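Long-range contacts in UPF0045 protein MTH_1187 (Methanothermobacter thermautotrophicus, PDB 1LXN), which is of unknown function but belongs to the UPF0045 family and may bind thiamine or a similar small molecule, as the related thiamine-binding proteins do: residues E5-P10 with Y73-I78; L32-E37 with M54-A59; A23-A28 with E62-A67. One frame throughout, in Å; residues are numbered along the deposited sequence.

Contact 1 of 3, residues E5-P10 with Y73-I78; sequences ELTVIP and YTTLKI
This is an antiparallel strand pairing at one side of the four-stranded sheet: E5-P10 is part of the inner strand 2-10, and Y73-I78 belongs to 72-79, an outermost strand within this chain. The axes approach to 4.7 Å at 173°, and hydrogen-bonded pairs E5-K77, T7-T75 and I9-Y73 alternate with non-hydrogen-bonded pairs L6-L76 and V8-T74. Each hydrogen-bonded pair has two backbone bonds. The one from T75 N to T7 O is nearly straight (170°) and runs almost along the C=O axis, whereas I9 N meets Y73 O from 37° above the carbonyl plane. Y73 O also accepts from a water at 2.8 Å. The same water hydrogen-bonds T7 OG1 (2.7 Å) and T75 OG1, joining the two threonines, which lie side by side. On this face, that of E5, T7, I9, Y73, T75 and K77, E5 is extended and K77 bends at chi3, bringing K77 NZ to E5 OE2 in a salt bridge whose hydrogen bond is weak (3.2 Å). On the opposite face, that of L6, V8, T74 and L76, L6 crosses T74 obliquely, CD1 to CG2 at 3.6 Å, while L6 and V8 also meet helix 50-66 and T74 OG1 bonds to H61 ND1. Six backbone bonds thus set the register, to which the weak salt bridge and water link probably add little.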
# COMPACT_ATOMS: atom_id res chain seq x y z
N GLU A 5 -4.44 2.41 -0.96
CA GLU A 5 -4.11 1.68 0.25
C GLU A 5 -3.82 0.24 -0.13
O GLU A 5 -4.54 -0.36 -0.93
CB GLU A 5 -5.26 1.71 1.27
CG GLU A 5 -4.94 0.88 2.50
CD GLU A 5 -5.91 1.11 3.64
OE1 GLU A 5 -5.71 0.49 4.70
OE2 GLU A 5 -6.85 1.92 3.48
N LEU A 6 -2.75 -0.31 0.44
CA LEU A 6 -2.35 -1.67 0.13
C LEU A 6 -2.14 -2.50 1.39
O LEU A 6 -1.51 -2.06 2.34
CB LEU A 6 -1.05 -1.64 -0.66
CG LEU A 6 -0.38 -3.00 -0.87
CD1 LEU A 6 -1.20 -3.83 -1.87
CD2 LEU A 6 1.04 -2.79 -1.37
N THR A 7 -2.69 -3.72 1.38
CA THR A 7 -2.50 -4.64 2.49
C THR A 7 -2.12 -5.97 1.86
O THR A 7 -2.84 -6.50 1.02
CB THR A 7 -3.79 -4.83 3.33
OG1 THR A 7 -4.68 -5.71 2.63
CG2 THR A 7 -4.50 -3.50 3.56
N VAL A 8 -0.95 -6.48 2.25
CA VAL A 8 -0.47 -7.76 1.75
C VAL A 8 -0.50 -8.66 2.98
O VAL A 8 0.24 -8.43 3.93
CB VAL A 8 0.98 -7.65 1.22
CG1 VAL A 8 1.41 -8.98 0.61
CG2 VAL A 8 1.07 -6.54 0.18
N ILE A 9 -1.36 -9.66 2.96
CA ILE A 9 -1.51 -10.55 4.10
C ILE A 9 -1.17 -12.00 3.79
O ILE A 9 -1.88 -12.67 3.05
CB ILE A 9 -2.96 -10.50 4.64
CG1 ILE A 9 -3.38 -9.04 4.87
CG2 ILE A 9 -3.07 -11.28 5.94
CD1 ILE A 9 -4.82 -8.86 5.35
N PRO A 10 -0.05 -12.50 4.33
CA PRO A 10 0.31 -13.89 4.07
C PRO A 10 -0.59 -14.79 4.91
O PRO A 10 -0.90 -14.45 6.06
CB PRO A 10 1.78 -13.95 4.51
CG PRO A 10 1.83 -12.94 5.63
CD PRO A 10 1.00 -11.79 5.09
N TYR A 73 -2.73 -12.98 0.38
CA TYR A 73 -4.01 -12.34 0.16
C TYR A 73 -3.76 -10.84 0.12
O TYR A 73 -3.50 -10.22 1.15
CB TYR A 73 -4.96 -12.67 1.31
CG TYR A 73 -6.36 -12.13 1.10
CD1 TYR A 73 -7.23 -12.73 0.19
CD2 TYR A 73 -6.82 -11.03 1.82
CE1 TYR A 73 -8.52 -12.25 0.01
CE2 TYR A 73 -8.11 -10.54 1.64
CZ TYR A 73 -8.95 -11.15 0.74
OH TYR A 73 -10.23 -10.68 0.58
N THR A 74 -3.83 -10.26 -1.08
CA THR A 74 -3.56 -8.85 -1.24
C THR A 74 -4.77 -8.01 -1.62
O THR A 74 -5.58 -8.39 -2.48
CB THR A 74 -2.44 -8.64 -2.29
OG1 THR A 74 -1.23 -9.20 -1.78
CG2 THR A 74 -2.23 -7.17 -2.60
N THR A 75 -4.88 -6.86 -0.97
CA THR A 75 -5.97 -5.94 -1.20
C THR A 75 -5.42 -4.57 -1.60
O THR A 75 -4.47 -4.07 -0.99
CB THR A 75 -6.84 -5.79 0.08
OG1 THR A 75 -7.45 -7.06 0.39
CG2 THR A 75 -7.94 -4.76 -0.13
N LEU A 76 -6.01 -3.99 -2.63
CA LEU A 76 -5.60 -2.68 -3.11
C LEU A 76 -6.84 -1.83 -3.35
O LEU A 76 -7.77 -2.26 -4.04
CB LEU A 76 -4.82 -2.82 -4.41
CG LEU A 76 -4.44 -1.51 -5.11
CD1 LEU A 76 -3.41 -0.76 -4.28
CD2 LEU A 76 -3.90 -1.80 -6.51
N LYS A 77 -6.86 -0.64 -2.76
CA LYS A 77 -7.96 0.29 -2.95
C LYS A 77 -7.34 1.49 -3.65
O LYS A 77 -6.32 2.02 -3.20
CB LYS A 77 -8.55 0.76 -1.61
CG LYS A 77 -9.20 -0.32 -0.77
CD LYS A 77 -9.97 0.30 0.40
CE LYS A 77 -9.09 1.26 1.22
NZ LYS A 77 -9.82 1.90 2.36
N ILE A 78 -7.95 1.92 -4.74
CA ILE A 78 -7.45 3.06 -5.49
C ILE A 78 -8.50 4.17 -5.56
O ILE A 78 -9.65 3.93 -5.94
CB ILE A 78 -7.08 2.67 -6.94
CG1 ILE A 78 -6.10 1.50 -6.95
CG2 ILE A 78 -6.47 3.87 -7.66
CD1 ILE A 78 -5.74 1.02 -8.35
O HOH W 1 -5.32 -8.28 2.11

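Contact 2 of 3, residues L32-E37 with M54-A59; sequences LNVRYE and MEAVKA
The backbones approach at one point, where the CA atoms of L32 and A56 are 5.8 Å apart, and no hydrogen bond spans the two segments. M54-A59 is regular helix, with K58 N bonded to M54 O and A59 N to E55 O. L32-E37 starts as loop, turns at N33 in an inverse gamma turn closed by a weak bond from V34 N to L32 O (2.9 Å), and is strand by R35. The turn points the CB atoms of both L32 and V34 at the helix. L32 does most of the touching: with CG anti to its carbonyl carbon (chi1 -75°), the branch point rests on the helix backbone, CG to A56 CA at 3.8 Å. Its two methyls divide along the helix, CD1 meeting E55 CB at 4.2 Å and CD2 meeting A59 CB at 4.1 Å. In this ferredoxin-like fold the contact joins the connection from helix 19-29 to strand 35-39 with helix 50-66, while A56 also touches L29 of the first helix. An alanine in place of L32 would lose both methyls and the branch carbon, and would probably leave A59 and the helix backbone at A56 less well covered. V34 adds a smaller contact, CG1 to A56 CB at 4.1 Å. Beyond L32, the E55 chain turns away to a salt bridge one helical turn on, where K58 NZ reaches OE2 at 2.6 Å from 39° above the carboxylate plane; at the turn itself, N33 N is bonded to E52 OE1.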
# COMPACT_ATOMS: atom_id res chain seq x y z
N LEU A 32 10.23 1.68 -5.69
CA LEU A 32 9.52 2.30 -6.81
C LEU A 32 9.31 3.78 -6.54
O LEU A 32 9.50 4.24 -5.42
CB LEU A 32 8.17 1.61 -7.05
CG LEU A 32 8.19 0.23 -7.72
CD1 LEU A 32 8.91 0.32 -9.07
CD2 LEU A 32 8.89 -0.79 -6.83
N ASN A 33 8.92 4.52 -7.56
CA ASN A 33 8.72 5.95 -7.40
C ASN A 33 7.35 6.33 -6.82
O ASN A 33 6.57 7.02 -7.45
CB ASN A 33 8.93 6.67 -8.73
CG ASN A 33 9.03 8.17 -8.57
OD1 ASN A 33 9.72 8.66 -7.67
ND2 ASN A 33 8.36 8.91 -9.45
N VAL A 34 7.08 5.85 -5.61
CA VAL A 34 5.82 6.16 -4.93
C VAL A 34 6.10 6.63 -3.51
O VAL A 34 7.16 6.35 -2.95
CB VAL A 34 4.91 4.91 -4.83
CG1 VAL A 34 4.61 4.36 -6.22
CG2 VAL A 34 5.56 3.85 -3.95
N ARG A 35 5.16 7.37 -2.94
CA ARG A 35 5.30 7.82 -1.56
C ARG A 35 4.40 6.88 -0.77
O ARG A 35 3.37 6.43 -1.27
CB ARG A 35 4.83 9.26 -1.40
CG ARG A 35 5.79 10.29 -1.98
CD ARG A 35 5.18 11.69 -1.95
NE ARG A 35 6.11 12.70 -2.44
CZ ARG A 35 5.76 13.95 -2.73
NH1 ARG A 35 4.51 14.35 -2.57
NH2 ARG A 35 6.68 14.81 -3.18
N TYR A 36 4.78 6.56 0.46
CA TYR A 36 3.97 5.66 1.26
C TYR A 36 3.91 6.12 2.71
O TYR A 36 4.73 6.92 3.16
CB TYR A 36 4.54 4.24 1.18
CG TYR A 36 5.80 4.02 1.99
CD1 TYR A 36 5.73 3.72 3.35
CD2 TYR A 36 7.05 4.15 1.41
CE1 TYR A 36 6.89 3.55 4.12
CE2 TYR A 36 8.22 3.99 2.16
CZ TYR A 36 8.13 3.69 3.52
OH TYR A 36 9.28 3.52 4.26
N GLU A 37 2.93 5.60 3.42
CA GLU A 37 2.75 5.91 4.83
C GLU A 37 2.14 4.68 5.48
O GLU A 37 1.04 4.25 5.11
CB GLU A 37 1.82 7.11 5.00
CG GLU A 37 1.63 7.54 6.45
CD GLU A 37 0.68 8.72 6.60
OE1 GLU A 37 -0.51 8.59 6.21
OE2 GLU A 37 1.11 9.77 7.12
N MSE A 54 0.85 0.05 -9.89
CA MSE A 54 0.73 -1.39 -10.13
C MSE A 54 2.09 -2.09 -9.96
O MSE A 54 2.16 -3.19 -9.42
CB MSE A 54 0.20 -1.67 -11.54
CG MSE A 54 -1.19 -1.10 -11.85
SE MSE A 54 -2.50 -1.41 -10.44
CE MSE A 54 -2.68 0.41 -9.82
N GLU A 55 3.16 -1.46 -10.43
CA GLU A 55 4.48 -2.05 -10.28
C GLU A 55 4.85 -2.13 -8.79
O GLU A 55 5.45 -3.10 -8.35
CB GLU A 55 5.54 -1.24 -11.04
CG GLU A 55 5.42 -1.30 -12.56
CD GLU A 55 5.51 -2.72 -13.12
OE1 GLU A 55 6.47 -3.45 -12.78
OE2 GLU A 55 4.61 -3.10 -13.91
N ALA A 56 4.49 -1.10 -8.02
CA ALA A 56 4.80 -1.11 -6.59
C ALA A 56 3.99 -2.20 -5.88
O ALA A 56 4.51 -2.88 -4.99
CB ALA A 56 4.50 0.26 -5.98
N VAL A 57 2.74 -2.37 -6.28
CA VAL A 57 1.88 -3.38 -5.68
C VAL A 57 2.36 -4.79 -6.02
O VAL A 57 2.38 -5.66 -5.16
CB VAL A 57 0.40 -3.21 -6.13
CG1 VAL A 57 -0.46 -4.39 -5.65
CG2 VAL A 57 -0.15 -1.90 -5.56
N LYS A 58 2.76 -5.01 -7.28
CA LYS A 58 3.27 -6.32 -7.67
C LYS A 58 4.53 -6.62 -6.88
O LYS A 58 4.72 -7.74 -6.39
CB LYS A 58 3.59 -6.38 -9.17
CG LYS A 58 2.38 -6.59 -10.06
CD LYS A 58 2.77 -6.70 -11.53
CE LYS A 58 3.34 -5.39 -12.06
NZ LYS A 58 3.59 -5.43 -13.54
N ALA A 59 5.40 -5.63 -6.75
CA ALA A 59 6.64 -5.80 -6.02
C ALA A 59 6.40 -6.18 -4.56
O ALA A 59 7.05 -7.08 -4.02
CB ALA A 59 7.47 -4.52 -6.09

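Contact 3 of 3, residues A23-A28 with E62-A67; sequences AAAVEA and EAVLQA
No aromatic ring or other flat side chain takes part here; the planar group that is touched is the A24-A25 peptide, and the A63 methyl comes onto its oxygen from above the peptide plane, A24 O to A63 CB at 3.5 Å. The two segments come from the helices 19-29 and 50-66, which pack side by side on one face of the ferredoxin-like sheet. Their short axes pass at 8.1 Å with 133° between their directions, a close approach that alanines on both sides make possible: the CA atoms of A25 and A63 lie 5.4 Å apart. A63 is the central residue, since its single methyl meets three residues of the other helix. Besides the A24 carbonyl, A63 CB lies 4.2 Å from A25 CA and, one turn on from A24, 3.7 Å from A28 CB. A24 O is not left without a donor by this apolar neighbour, because A28 N bonds to it within the helix. V64, on the flank nearer the sheet, also touches V8, P10 and V72. Its CG1 is anti to the backbone N (chi1 175°), which leaves CG2 beside that nitrogen and 3.8 Å from A25 CB.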
# COMPACT_ATOMS: atom_id res chain seq x y z
N ALA A 23 6.92 -5.67 6.62
CA ALA A 23 8.11 -4.85 6.43
C ALA A 23 8.76 -5.25 5.11
O ALA A 23 9.25 -4.39 4.38
CB ALA A 23 9.09 -5.06 7.59
N ALA A 24 8.78 -6.54 4.79
CA ALA A 24 9.37 -6.97 3.52
C ALA A 24 8.56 -6.40 2.34
O ALA A 24 9.13 -6.02 1.32
CB ALA A 24 9.41 -8.49 3.43
N ALA A 25 7.24 -6.36 2.48
CA ALA A 25 6.40 -5.81 1.42
C ALA A 25 6.72 -4.34 1.23
O ALA A 25 6.87 -3.87 0.10
CB ALA A 25 4.92 -5.99 1.76
N VAL A 26 6.83 -3.60 2.34
CA VAL A 26 7.11 -2.18 2.27
C VAL A 26 8.51 -1.92 1.71
O VAL A 26 8.71 -0.98 0.94
CB VAL A 26 6.99 -1.52 3.67
CG1 VAL A 26 7.39 -0.04 3.59
CG2 VAL A 26 5.55 -1.66 4.18
N GLU A 27 9.46 -2.76 2.09
CA GLU A 27 10.83 -2.62 1.62
C GLU A 27 10.84 -2.71 0.09
O GLU A 27 11.61 -2.02 -0.57
CB GLU A 27 11.70 -3.72 2.22
CG GLU A 27 13.17 -3.35 2.35
CD GLU A 27 13.47 -2.61 3.65
OE1 GLU A 27 13.39 -3.25 4.73
OE2 GLU A 27 13.78 -1.40 3.60
N ALA A 28 9.99 -3.57 -0.46
CA ALA A 28 9.92 -3.73 -1.91
C ALA A 28 9.27 -2.49 -2.54
O ALA A 28 9.67 -2.06 -3.62
CB ALA A 28 9.13 -4.98 -2.27
N GLU A 62 5.01 -9.80 -4.38
CA GLU A 62 6.08 -10.77 -4.65
C GLU A 62 7.06 -10.91 -3.50
O GLU A 62 7.55 -12.00 -3.24
CB GLU A 62 6.86 -10.37 -5.91
CG GLU A 62 6.00 -10.06 -7.12
CD GLU A 62 5.70 -11.27 -7.99
OE1 GLU A 62 5.64 -12.39 -7.45
OE2 GLU A 62 5.53 -11.08 -9.21
N ALA A 63 7.35 -9.80 -2.82
CA ALA A 63 8.29 -9.83 -1.70
C ALA A 63 7.80 -10.74 -0.58
O ALA A 63 8.59 -11.40 0.08
CB ALA A 63 8.53 -8.42 -1.17
N VAL A 64 6.49 -10.78 -0.37
CA VAL A 64 5.92 -11.62 0.67
C VAL A 64 6.01 -13.09 0.28
O VAL A 64 6.23 -13.96 1.13
CB VAL A 64 4.47 -11.22 0.98
CG1 VAL A 64 3.85 -12.18 1.98
CG2 VAL A 64 4.46 -9.80 1.54
N LEU A 65 5.85 -13.37 -1.01
CA LEU A 65 5.96 -14.75 -1.47
C LEU A 65 7.43 -15.15 -1.35
O LEU A 65 7.75 -16.25 -0.90
CB LEU A 65 5.52 -14.87 -2.94
CG LEU A 65 4.02 -14.82 -3.23
CD1 LEU A 65 3.78 -14.59 -4.74
CD2 LEU A 65 3.37 -16.12 -2.77
N GLN A 66 8.33 -14.25 -1.75
CA GLN A 66 9.76 -14.53 -1.67
C GLN A 66 10.20 -14.71 -0.23
O GLN A 66 11.13 -15.47 0.05
CB GLN A 66 10.58 -13.40 -2.29
CG GLN A 66 10.44 -13.28 -3.79
CD GLN A 66 11.61 -12.54 -4.42
OE1 GLN A 66 11.99 -11.45 -3.98
NE2 GLN A 66 12.18 -13.13 -5.47
N ALA A 67 9.53 -14.00 0.67
CA ALA A 67 9.83 -14.07 2.09
C ALA A 67 9.52 -15.46 2.63
O ALA A 67 9.93 -15.81 3.74
CB ALA A 67 9.01 -13.02 2.84

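Overall arrangement
Contacts 1 and 2 are largely surface contacts, whereas contact 3 is partly buried although its centre lies farthest from that of the chain, about 12 Å. Contacts 2 and 3 use successive parts of helix 50-66, where the carbonyl A59 O comes 3.4 Å from A28 CB; contact 1 lies in the sheet beneath. V8 CG1 against V64 CG2 at 3.3 Å ties contact 1 to contact 3, and L6 CD1 against V57 CG1 at 3.9 Å ties it to the helix of contact 2. The chemistry follows this layering: backbone hydrogen bonds dominate between strands, while both helix contacts have no hydrogen bond across them and depend on apolar side chains, in part against helix backbone, leucine-led in one and alanine-led in the other.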